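Local coordinates for putative MCP-type signal transduction protein (Campylobacter jejuni subsp. jejuni serotype O:2, PDB 4WY9) that probably senses chemical cues in the periplasm through its tandem-PAS domain, as the chemoreceptor Tlp1, and relays them to the chemotaxis machinery, at residues Y204-S214 / S278-S289; Y149-N157 / F217-L228. All coordinates share one frame; numbering follows the deposited sequence. Where two conformers were deposited one is given.

Contact 1: Y204-S214 / S278-S289; sequences YDGELRVLLNS and SWAVLVTAPKYS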
# COMPACT_ATOMS: atom_id res chain seq x y z
N TYR A 204 -1.68 -0.39 -26.45
CA TYR A 204 -2.66 -1.11 -27.25
C TYR A 204 -4.08 -0.64 -26.94
O TYR A 204 -4.40 -0.31 -25.78
CB TYR A 204 -2.58 -2.61 -26.99
CG TYR A 204 -1.23 -3.18 -27.26
CD1 TYR A 204 -0.85 -3.49 -28.55
CD2 TYR A 204 -0.31 -3.45 -26.25
CE1 TYR A 204 0.38 -3.98 -28.82
CE2 TYR A 204 0.93 -3.98 -26.52
CZ TYR A 204 1.29 -4.24 -27.82
OH TYR A 204 2.53 -4.74 -28.12
N ASP A 205 -4.93 -0.67 -27.95
CA ASP A 205 -6.34 -0.38 -27.75
C ASP A 205 -6.91 -1.40 -26.76
O ASP A 205 -6.79 -2.60 -26.96
CB ASP A 205 -7.07 -0.47 -29.09
CG ASP A 205 -6.59 0.56 -30.10
OD1 ASP A 205 -5.47 1.02 -30.03
OD2 ASP A 205 -7.40 0.96 -30.95
N GLY A 206 -7.55 -0.92 -25.70
CA GLY A 206 -8.14 -1.79 -24.73
C GLY A 206 -7.19 -2.41 -23.76
O GLY A 206 -7.59 -3.27 -22.96
N GLU A 207 -5.92 -2.00 -23.77
CA GLU A 207 -4.94 -2.48 -22.81
C GLU A 207 -5.41 -2.21 -21.38
O GLU A 207 -5.85 -1.10 -21.08
CB GLU A 207 -3.59 -1.82 -23.05
CG GLU A 207 -2.55 -2.04 -21.99
CD GLU A 207 -1.23 -1.39 -22.30
OE1 GLU A 207 -1.05 -0.89 -23.43
OE2 GLU A 207 -0.35 -1.35 -21.38
N LEU A 208 -5.32 -3.21 -20.52
CA LEU A 208 -5.63 -3.06 -19.09
C LEU A 208 -4.33 -3.12 -18.32
O LEU A 208 -3.54 -4.03 -18.53
CB LEU A 208 -6.59 -4.14 -18.61
CG LEU A 208 -7.92 -4.24 -19.37
CD1 LEU A 208 -8.69 -5.46 -18.92
CD2 LEU A 208 -8.75 -2.99 -19.22
N ARG A 209 -4.13 -2.17 -17.40
CA ARG A 209 -2.99 -2.14 -16.51
C ARG A 209 -3.50 -2.20 -15.08
O ARG A 209 -4.29 -1.34 -14.67
CB ARG A 209 -2.15 -0.90 -16.76
CG ARG A 209 -1.50 -0.89 -18.13
CD ARG A 209 -0.89 0.42 -18.52
NE ARG A 209 -1.88 1.38 -18.94
CZ ARG A 209 -1.64 2.67 -19.18
NH1 ARG A 209 -0.45 3.17 -18.93
NH2 ARG A 209 -2.62 3.45 -19.59
N VAL A 210 -3.10 -3.22 -14.35
CA VAL A 210 -3.70 -3.61 -13.09
C VAL A 210 -2.63 -3.89 -12.06
O VAL A 210 -1.63 -4.56 -12.33
CB VAL A 210 -4.60 -4.85 -13.27
CG1 VAL A 210 -5.24 -5.27 -11.97
CG2 VAL A 210 -5.65 -4.63 -14.37
N LEU A 211 -2.83 -3.38 -10.83
CA LEU A 211 -2.02 -3.74 -9.67
C LEU A 211 -2.92 -4.50 -8.70
O LEU A 211 -3.98 -3.98 -8.35
CB LEU A 211 -1.40 -2.54 -8.99
CG LEU A 211 -0.61 -2.79 -7.72
CD1 LEU A 211 0.64 -3.61 -7.99
CD2 LEU A 211 -0.25 -1.48 -7.04
N LEU A 212 -2.51 -5.67 -8.27
CA LEU A 212 -3.31 -6.44 -7.34
C LEU A 212 -2.42 -7.20 -6.40
O LEU A 212 -1.24 -7.43 -6.69
CB LEU A 212 -4.31 -7.32 -8.07
CG LEU A 212 -3.93 -8.54 -8.86
CD1 LEU A 212 -5.15 -9.21 -9.45
CD2 LEU A 212 -2.94 -8.26 -9.99
N ASN A 213 -2.95 -7.63 -5.25
CA ASN A 213 -2.13 -8.47 -4.39
C ASN A 213 -2.26 -9.93 -4.83
O ASN A 213 -3.09 -10.25 -5.71
CB ASN A 213 -2.40 -8.23 -2.89
CG ASN A 213 -3.73 -8.73 -2.40
OD1 ASN A 213 -4.45 -9.44 -3.07
ND2 ASN A 213 -4.02 -8.40 -1.14
N SER A 214 -1.48 -10.83 -4.27
CA SER A 214 -1.44 -12.20 -4.77
C SER A 214 -2.78 -12.93 -4.51
O SER A 214 -3.08 -13.91 -5.17
CB SER A 214 -0.28 -12.98 -4.14
OG SER A 214 -0.42 -13.10 -2.74
N SER A 278 2.63 -9.89 -0.97
CA SER A 278 2.89 -10.33 -2.33
C SER A 278 1.98 -9.61 -3.27
O SER A 278 0.76 -9.56 -3.03
CB SER A 278 2.71 -11.83 -2.44
OG SER A 278 3.56 -12.55 -1.57
N TRP A 279 2.54 -9.09 -4.36
CA TRP A 279 1.83 -8.28 -5.31
C TRP A 279 2.12 -8.69 -6.73
O TRP A 279 3.10 -9.39 -6.99
CB TRP A 279 2.16 -6.79 -5.10
CG TRP A 279 1.87 -6.32 -3.73
CD1 TRP A 279 2.67 -6.46 -2.62
CD2 TRP A 279 0.71 -5.61 -3.29
NE1 TRP A 279 2.06 -5.91 -1.53
CE2 TRP A 279 0.85 -5.38 -1.90
CE3 TRP A 279 -0.43 -5.16 -3.92
CZ2 TRP A 279 -0.12 -4.71 -1.15
CZ3 TRP A 279 -1.39 -4.50 -3.19
CH2 TRP A 279 -1.22 -4.28 -1.82
N ALA A 280 1.29 -8.24 -7.66
CA ALA A 280 1.55 -8.46 -9.06
C ALA A 280 1.07 -7.30 -9.90
O ALA A 280 0.05 -6.67 -9.56
CB ALA A 280 0.89 -9.76 -9.55
N VAL A 281 1.79 -7.02 -10.98
CA VAL A 281 1.29 -6.18 -12.03
C VAL A 281 0.82 -7.08 -13.15
O VAL A 281 1.54 -8.00 -13.56
CB VAL A 281 2.33 -5.17 -12.56
CG1 VAL A 281 1.77 -4.36 -13.70
CG2 VAL A 281 2.79 -4.27 -11.43
N LEU A 282 -0.40 -6.83 -13.62
CA LEU A 282 -1.04 -7.53 -14.74
C LEU A 282 -1.23 -6.51 -15.83
O LEU A 282 -1.82 -5.45 -15.62
CB LEU A 282 -2.38 -8.12 -14.29
CG LEU A 282 -3.27 -8.90 -15.26
CD1 LEU A 282 -4.27 -9.77 -14.53
CD2 LEU A 282 -4.02 -7.94 -16.16
N VAL A 283 -0.78 -6.82 -17.05
CA VAL A 283 -1.02 -5.97 -18.20
C VAL A 283 -1.52 -6.82 -19.36
O VAL A 283 -0.94 -7.88 -19.65
CB VAL A 283 0.22 -5.16 -18.62
CG1 VAL A 283 -0.08 -4.30 -19.84
CG2 VAL A 283 0.68 -4.28 -17.49
N THR A 284 -2.58 -6.36 -20.01
CA THR A 284 -3.16 -7.08 -21.12
C THR A 284 -3.06 -6.34 -22.44
O THR A 284 -2.89 -5.10 -22.48
CB THR A 284 -4.62 -7.37 -20.89
OG1 THR A 284 -5.37 -6.17 -21.00
CG2 THR A 284 -4.86 -8.03 -19.55
N ALA A 285 -3.17 -7.11 -23.52
CA ALA A 285 -3.34 -6.61 -24.89
C ALA A 285 -4.39 -7.46 -25.56
O ALA A 285 -4.15 -8.64 -25.80
CB ALA A 285 -2.02 -6.65 -25.65
N PRO A 286 -5.59 -6.89 -25.85
CA PRO A 286 -6.57 -7.68 -26.64
C PRO A 286 -5.96 -8.18 -27.92
O PRO A 286 -5.30 -7.41 -28.63
CB PRO A 286 -7.71 -6.69 -26.89
CG PRO A 286 -7.60 -5.75 -25.73
CD PRO A 286 -6.13 -5.58 -25.49
N LYS A 287 -6.19 -9.44 -28.26
CA LYS A 287 -5.57 -10.02 -29.46
C LYS A 287 -6.00 -9.28 -30.70
O LYS A 287 -5.21 -9.04 -31.62
CB LYS A 287 -5.86 -11.50 -29.56
CG LYS A 287 -5.23 -12.32 -28.47
CD LYS A 287 -5.64 -13.75 -28.45
CE LYS A 287 -5.08 -14.53 -27.32
NZ LYS A 287 -5.65 -15.83 -27.12
N TYR A 288 -7.26 -8.87 -30.76
CA TYR A 288 -7.75 -8.16 -31.94
C TYR A 288 -7.00 -6.81 -32.09
O TYR A 288 -6.69 -6.40 -33.21
CB TYR A 288 -9.25 -7.90 -31.83
CG TYR A 288 -9.82 -7.35 -33.08
CD1 TYR A 288 -10.28 -8.18 -34.10
CD2 TYR A 288 -9.90 -5.96 -33.29
CE1 TYR A 288 -10.78 -7.67 -35.26
CE2 TYR A 288 -10.40 -5.44 -34.47
CZ TYR A 288 -10.86 -6.29 -35.45
OH TYR A 288 -11.37 -5.80 -36.64
N SER A 289 -6.66 -6.16 -30.95
CA SER A 289 -5.95 -4.89 -31.01
C SER A 289 -4.52 -5.07 -31.51
O SER A 289 -3.95 -4.22 -32.17
CB SER A 289 -5.94 -4.25 -29.63
OG SER A 289 -7.25 -4.04 -29.18
O HOH W 1 -3.79 -1.49 -30.50
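Ser289 OG donates to the backbone oxygen Asp205 O at 2.7 Å, tying the first turn of the helix after Pro286 to the loop that leads into strand 209-213. A water joins the same ends, accepting from Asp205 N and donating to Ser289 O. Next along, the Tyr204 ring receives the methyl of Ala285 over one face, with Tyr204 CD2 and Ala285 CB 3.7 Å apart. Thr284 then serves Leu208 twice: its backbone N donates to Leu208 O, and its OG1, placed between its own N and carbonyl carbon (chi1 72°), accepts from Leu208 N at 3.0 Å. Thr284 O, buried here, has no polar partner in the model; Glu207 CG lies 3.1 Å away, and Glu207 CA makes a CA-H...O contact. The extended Glu207 side chain (chi1 170°) carries OE2 to 3.3 Å from Val283 CG1, while OE1 accepts from Tyr204 N and Lys203 N. Beyond this irregular end, Val210 with Leu282 and Leu212 with Ala280 form hydrogen-bonded antiparallel pairs. Val210 and Leu282 lie side by side, CB to CB 4.1 Å, on the face shared with Leu212 and Ala280. Leu211 and Val281 cross on the other face, where Val281 and Val283 meet helix 8-51. At the far end Asn213 CB sits 3.9 Å from the centroid of the Trp279 six-membered ring, a CH-pi contact over its face, while Asn213 OD1 accepts from Phe217 N. In the sheet order 2-1-5-4-3 these are the first and last strands, paired at its centre: the antiparallel topology of a PAS domain.

Contact 2: Y149-N157 / F217-L228; sequences YIGRPIKMN and FMAIHPNKNLVL. With ACT (acetate ion), chain B.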
# COMPACT_ATOMS: atom_id res chain seq x y z
N TYR A 149 4.22 -4.91 8.87
CA TYR A 149 2.86 -5.36 8.64
C TYR A 149 2.27 -4.57 7.49
O TYR A 149 2.21 -3.35 7.53
CB TYR A 149 2.05 -5.22 9.92
CG TYR A 149 2.53 -6.10 11.02
CD1 TYR A 149 3.74 -5.83 11.70
CD2 TYR A 149 1.85 -7.25 11.41
CE1 TYR A 149 4.21 -6.63 12.69
CE2 TYR A 149 2.32 -8.04 12.43
CZ TYR A 149 3.51 -7.76 13.06
OH TYR A 149 3.98 -8.56 14.08
N ILE A 150 1.84 -5.28 6.44
CA ILE A 150 1.34 -4.63 5.24
C ILE A 150 -0.05 -5.13 4.91
O ILE A 150 -0.29 -6.34 4.90
CB ILE A 150 2.29 -4.87 4.06
CG1 ILE A 150 3.67 -4.29 4.41
CG2 ILE A 150 1.76 -4.23 2.77
CD1 ILE A 150 4.68 -4.41 3.34
N GLY A 151 -0.98 -4.21 4.71
CA GLY A 151 -2.36 -4.56 4.48
C GLY A 151 -2.71 -4.91 3.06
O GLY A 151 -1.85 -4.96 2.19
N ARG A 152 -3.99 -5.17 2.83
CA ARG A 152 -4.55 -5.32 1.49
C ARG A 152 -5.09 -3.94 1.07
O ARG A 152 -5.24 -3.04 1.92
CB ARG A 152 -5.60 -6.41 1.46
CG ARG A 152 -6.72 -6.25 2.48
CD ARG A 152 -8.03 -6.83 1.97
NE ARG A 152 -8.51 -5.99 0.87
CZ ARG A 152 -9.64 -6.18 0.23
NH1 ARG A 152 -10.41 -7.23 0.55
NH2 ARG A 152 -9.94 -5.36 -0.79
N PRO A 153 -5.46 -3.77 -0.20
CA PRO A 153 -6.08 -2.51 -0.60
C PRO A 153 -7.41 -2.31 0.09
O PRO A 153 -8.23 -3.23 0.13
CB PRO A 153 -6.23 -2.66 -2.12
CG PRO A 153 -5.19 -3.64 -2.49
CD PRO A 153 -5.21 -4.63 -1.38
N ILE A 154 -7.62 -1.13 0.66
CA ILE A 154 -8.83 -0.82 1.41
C ILE A 154 -9.30 0.57 1.07
O ILE A 154 -8.52 1.39 0.57
CB ILE A 154 -8.64 -0.92 2.94
CG1 ILE A 154 -7.65 0.09 3.46
CG2 ILE A 154 -8.29 -2.35 3.39
CD1 ILE A 154 -7.58 0.21 4.97
N LYS A 155 -10.57 0.85 1.35
CA LYS A 155 -11.10 2.19 1.31
C LYS A 155 -10.76 2.92 2.60
O LYS A 155 -10.85 2.33 3.71
CB LYS A 155 -12.61 2.16 1.11
CG LYS A 155 -13.30 3.52 1.16
CD LYS A 155 -14.82 3.40 1.47
CE LYS A 155 -15.58 2.47 0.60
NZ LYS A 155 -16.99 2.29 1.08
N MET A 156 -10.33 4.17 2.49
CA MET A 156 -10.13 5.01 3.68
C MET A 156 -10.75 6.37 3.43
O MET A 156 -10.99 6.78 2.29
CB MET A 156 -8.67 5.16 4.03
CG MET A 156 -7.99 3.90 4.43
SD MET A 156 -6.26 4.13 4.89
CE MET A 156 -6.41 4.87 6.50
N ASN A 157 -11.00 7.09 4.51
CA ASN A 157 -11.50 8.45 4.44
C ASN A 157 -10.99 9.18 5.65
O ASN A 157 -11.54 9.03 6.76
CB ASN A 157 -13.03 8.49 4.34
CG ASN A 157 -13.55 9.88 4.08
OD1 ASN A 157 -13.00 10.88 4.58
ND2 ASN A 157 -14.56 9.98 3.24
N PHE A 217 -6.91 -9.19 -4.84
CA PHE A 217 -7.57 -7.94 -4.56
C PHE A 217 -6.92 -6.79 -5.29
O PHE A 217 -5.72 -6.55 -5.15
CB PHE A 217 -7.61 -7.69 -3.05
CG PHE A 217 -8.44 -8.66 -2.31
CD1 PHE A 217 -9.84 -8.65 -2.42
CD2 PHE A 217 -7.85 -9.63 -1.53
CE1 PHE A 217 -10.60 -9.57 -1.74
CE2 PHE A 217 -8.63 -10.58 -0.84
CZ PHE A 217 -9.98 -10.55 -0.96
N MET A 218 -7.71 -6.07 -6.08
CA MET A 218 -7.19 -5.05 -6.94
C MET A 218 -6.99 -3.69 -6.25
O MET A 218 -7.88 -3.18 -5.60
CB MET A 218 -8.07 -4.90 -8.16
CG MET A 218 -7.97 -6.12 -9.08
SD MET A 218 -9.06 -6.04 -10.51
CE MET A 218 -10.62 -6.46 -9.74
N ALA A 219 -5.80 -3.15 -6.42
CA ALA A 219 -5.44 -1.82 -5.96
C ALA A 219 -5.71 -0.77 -7.03
O ALA A 219 -6.11 0.36 -6.73
CB ALA A 219 -3.98 -1.81 -5.60
N ILE A 220 -5.46 -1.14 -8.28
CA ILE A 220 -5.61 -0.28 -9.42
C ILE A 220 -6.18 -1.08 -10.58
O ILE A 220 -5.66 -2.16 -10.89
CB ILE A 220 -4.30 0.38 -9.86
CG1 ILE A 220 -3.71 1.25 -8.74
CG2 ILE A 220 -4.48 1.23 -11.11
CD1 ILE A 220 -2.30 1.65 -8.96
N HIS A 221 -7.22 -0.55 -11.22
CA HIS A 221 -7.80 -1.09 -12.44
C HIS A 221 -8.32 0.10 -13.22
O HIS A 221 -8.86 1.02 -12.63
CB HIS A 221 -8.88 -2.11 -12.14
CG HIS A 221 -9.40 -2.88 -13.31
ND1 HIS A 221 -10.17 -2.32 -14.30
CD2 HIS A 221 -9.21 -4.16 -13.69
CE1 HIS A 221 -10.43 -3.22 -15.22
NE2 HIS A 221 -9.87 -4.36 -14.85
N PRO A 222 -8.23 0.07 -14.56
CA PRO A 222 -8.81 1.16 -15.35
C PRO A 222 -10.27 1.43 -15.02
O PRO A 222 -10.73 2.57 -15.08
CB PRO A 222 -8.62 0.67 -16.79
CG PRO A 222 -7.46 -0.22 -16.74
CD PRO A 222 -7.49 -0.88 -15.42
N ASN A 223 -11.01 0.38 -14.75
CA ASN A 223 -12.40 0.50 -14.32
C ASN A 223 -12.40 0.74 -12.82
O ASN A 223 -12.20 -0.18 -12.03
CB ASN A 223 -13.17 -0.76 -14.71
CG ASN A 223 -14.67 -0.64 -14.40
OD1 ASN A 223 -15.08 0.23 -13.64
ND2 ASN A 223 -15.45 -1.48 -15.00
N LYS A 224 -12.66 1.99 -12.42
CA LYS A 224 -12.57 2.35 -11.02
C LYS A 224 -13.52 1.53 -10.18
O LYS A 224 -13.27 1.32 -8.99
CB LYS A 224 -12.90 3.84 -10.86
CG LYS A 224 -11.84 4.69 -10.21
CD LYS A 224 -11.48 4.17 -8.84
CE LYS A 224 -10.57 5.16 -8.08
NZ LYS A 224 -11.20 6.49 -7.90
N ASN A 225 -14.63 1.07 -10.76
CA ASN A 225 -15.58 0.23 -10.05
C ASN A 225 -15.06 -1.11 -9.61
O ASN A 225 -15.65 -1.77 -8.75
CB ASN A 225 -16.83 -0.00 -10.92
CG ASN A 225 -17.75 1.23 -11.03
OD1 ASN A 225 -17.47 2.35 -10.55
ND2 ASN A 225 -18.89 1.00 -11.63
N LEU A 226 -13.94 -1.56 -10.19
CA LEU A 226 -13.38 -2.84 -9.85
C LEU A 226 -12.32 -2.74 -8.74
O LEU A 226 -11.89 -3.74 -8.18
CB LEU A 226 -12.77 -3.48 -11.09
CG LEU A 226 -13.79 -3.94 -12.14
CD1 LEU A 226 -13.12 -4.68 -13.29
CD2 LEU A 226 -14.92 -4.71 -11.55
N VAL A 227 -11.89 -1.53 -8.44
CA VAL A 227 -10.88 -1.36 -7.40
C VAL A 227 -11.42 -1.88 -6.07
O VAL A 227 -12.59 -1.68 -5.74
CB VAL A 227 -10.40 0.09 -7.30
CG1 VAL A 227 -9.49 0.33 -6.09
CG2 VAL A 227 -9.68 0.48 -8.60
N LEU A 228 -10.56 -2.60 -5.34
CA LEU A 228 -10.82 -3.29 -4.07
C LEU A 228 -11.50 -4.64 -4.22
O LEU A 228 -11.55 -5.42 -3.27
CB LEU A 228 -11.58 -2.41 -3.07
CG LEU A 228 -11.06 -1.00 -2.79
CD1 LEU A 228 -11.85 -0.37 -1.66
CD2 LEU A 228 -9.55 -1.03 -2.46
C ACT B . -9.44 -7.73 -16.12
O ACT B . -10.33 -6.84 -16.05
OXT ACT B . -9.77 -8.87 -16.57
CH3 ACT B . -8.06 -7.47 -15.63
O HOH W 2 -12.86 -6.97 -1.34
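Pro153 and Leu228 form the close-packed part of this interdomain contact: Leu228 CD2 comes within 3.7 Å of Pro153 CB, and the other branch, CD1, reaches Lys155 N at 3.5 Å. Pro153 also sets CG against the methyl of Ala219, Pro153 CG to Ala219 CB being 3.8 Å, so the proline ring is wedged between the corner of the chain at Ala219 and the leucine. Asn213 of strand 209-213 also touches Arg152 and Pro153. The Arg152 side is more polar and meets water. There Arg152 lays its guanidinium on Phe217 as a stack with cation-pi character, planes 27° apart, with NH1 only 3.3 Å from Phe217 CE1, offset from the ring centre. CG stands between the backbone N and the carbonyl carbon (chi1 54°), and bends at chi2 and chi3 bring the group back to the carbonyl of the next residue, where NE and NH2 both grip Pro153 O side-on. NH2 donates in addition to Leu228 O at 3.0 Å, in the carbonyl plane on a lone pair, though the N-H is bent (140°). A water closes the outer edge by accepting from Arg152 NH1 and donating to Leu228 O, at 2.8 Å from that oxygen. Lys155 takes part through CB, near Leu228 CD1. One guanidinium joins two carbonyls, a water and an aromatic face; these partners probably stabilise its positive charge and limit its rotation, and the Arg152 end of the joint depends on polar, directional contacts whereas the Pro153 end depends on apolar fit.

Strand 209-213 of contact 1 and strand 218-220 of contact 2 are neighbours in one sheet, so the two contacts, with centres 15 Å apart, are coupled directly. Leu211 O to Ala219 N (2.8 Å) and Leu211 N to Ile220 O (3.1 Å) are probable hydrogen bonds, and Ala219 and Ile220 facing the one Leu211 make a classic beta bulge. Contact 1 lies in what is, from its strand order, the second PAS domain of the tandem; contact 2 attaches its edge to the first PDC sensor domain. An acetate, probably from the crystallisation liquor, lies about 4 Å from the side chain of Leu208, accepts from His221 NE2 and is also hydrogen-bonded to Ser260 OG and Tyr257 OH.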